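Long-range contact in 6-phosphogluconolactonase (PDB 1VL1), which hydrolyses 6-phosphogluconolactone to 6-phosphogluconate, the second step of the oxidative branch of the pentose phosphate pathway: residues A[50-55]-A[141-146]. Numbering follows the deposited sequence.
Sequences VLAGGR and AILGMG
Val50 and Ala141 sit abreast on neighbouring parallel strands, their CB atoms 3.9 Å apart on one face of the sheet. With CG1 anti to its backbone N (chi1 171°), Val50 carries that methyl forward beside its own carbonyl carbon, where it loosely meets CD2 of Leu143, 4.3 Å away. Val50 O accepts a nearly straight hydrogen bond from Ile142 N at 2.8 Å (175° at the hydrogen), the donor tilted from the carbonyl plane, and Ala141 CA makes a longer CA-H...O contact to the same oxygen, 3.5 Å. Leu51 turns to the other face and runs side by side with Ile142; Leu51 CG and Ile142 CG1 are both anti to their carbonyl carbons, and the branches touch at Leu51 CD2 and Ile142 CD1, 3.9 Å apart. Ile96, Leu100 and Phe101 of helix 92-101 pack on Leu51 from this side. Ala52 N donates to Ile142 O, also at 2.8 Å and almost in line with the C=O (172°), so Ile142 is gripped through both its N-H and its carbonyl. The Ala52 methyl points toward 141-146, with CB 3.5 Å from Ile142 O and 3.6 Å from Gly144 N. Beyond Ala52 the two segments separate; Arg55 N bonds a citrate, probably from crystallisation, which also lies near Gly144 and may mark a pocket. Parallel strands flanked by helices, with loops leaving their C-terminal ends, form a Rossmann-like alpha/beta sheet, as in the glucosamine-6-phosphate isomerase family.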
# COMPACT_ATOMS: atom_id res chain seq x y z
N VAL A 50 4.27 0.37 -4.10
CA VAL A 50 2.98 -0.21 -3.72
C VAL A 50 2.22 0.81 -2.86
O VAL A 50 2.84 1.43 -1.97
CB VAL A 50 3.14 -1.49 -2.90
CG1 VAL A 50 1.78 -1.94 -2.33
CG2 VAL A 50 3.73 -2.57 -3.74
N LEU A 51 0.95 1.03 -3.19
CA LEU A 51 0.09 1.99 -2.46
C LEU A 51 -1.16 1.32 -1.90
O LEU A 51 -1.91 0.68 -2.65
CB LEU A 51 -0.38 3.07 -3.40
CG LEU A 51 0.65 3.86 -4.15
CD1 LEU A 51 -0.02 4.87 -5.13
CD2 LEU A 51 1.64 4.54 -3.21
N ALA A 52 -1.42 1.52 -0.60
CA ALA A 52 -2.69 1.21 0.01
C ALA A 52 -3.66 2.36 -0.25
O ALA A 52 -3.26 3.53 -0.39
CB ALA A 52 -2.55 1.01 1.47
N GLY A 53 -4.95 2.06 -0.24
CA GLY A 53 -5.95 3.12 -0.16
C GLY A 53 -6.23 3.47 1.31
O GLY A 53 -5.40 3.23 2.20
N GLY A 54 -7.38 4.06 1.55
CA GLY A 54 -7.86 4.34 2.89
C GLY A 54 -7.63 5.75 3.36
O GLY A 54 -6.94 6.55 2.73
N ARG A 55 -8.19 6.04 4.51
CA ARG A 55 -8.33 7.43 4.94
C ARG A 55 -7.03 8.08 5.30
O ARG A 55 -6.94 9.29 5.21
CB ARG A 55 -9.32 7.51 6.09
CG ARG A 55 -10.70 7.08 5.58
CD ARG A 55 -11.87 7.28 6.52
NE ARG A 55 -11.95 6.24 7.56
CZ ARG A 55 -12.62 6.41 8.70
NH1 ARG A 55 -13.24 7.56 8.94
NH2 ARG A 55 -12.66 5.46 9.60
N ALA A 141 6.70 0.33 -0.17
CA ALA A 141 5.31 0.05 0.02
C ALA A 141 4.79 1.06 1.04
O ALA A 141 5.38 1.23 2.08
CB ALA A 141 5.08 -1.36 0.50
N ILE A 142 3.75 1.77 0.68
CA ILE A 142 3.08 2.77 1.55
C ILE A 142 1.74 2.19 1.95
O ILE A 142 0.76 2.10 1.14
CB ILE A 142 2.94 4.16 0.85
CG1 ILE A 142 4.27 4.65 0.32
CG2 ILE A 142 2.33 5.19 1.81
CD1 ILE A 142 4.22 5.86 -0.59
N LEU A 143 1.67 1.76 3.20
CA LEU A 143 0.56 0.97 3.67
C LEU A 143 -0.14 1.61 4.82
O LEU A 143 0.49 2.41 5.57
CB LEU A 143 1.09 -0.40 4.12
CG LEU A 143 1.79 -1.20 3.04
CD1 LEU A 143 2.32 -2.54 3.63
CD2 LEU A 143 0.87 -1.45 1.84
N GLY A 144 -1.44 1.37 4.92
CA GLY A 144 -2.23 1.64 6.14
C GLY A 144 -2.40 0.42 7.00
O GLY A 144 -1.94 -0.68 6.67
N MET A 145 -3.05 0.59 8.13
CA MET A 145 -3.46 -0.54 8.96
C MET A 145 -4.79 -0.20 9.55
O MET A 145 -5.01 0.90 9.97
CB MET A 145 -2.46 -0.74 10.10
CG MET A 145 -2.85 -1.82 11.06
SD MET A 145 -1.79 -1.97 12.51
CE MET A 145 -2.39 -0.58 13.41
N GLY A 146 -5.70 -1.15 9.52
CA GLY A 146 -6.99 -0.97 10.07
C GLY A 146 -6.96 -0.98 11.58
O GLY A 146 -5.99 -1.43 12.18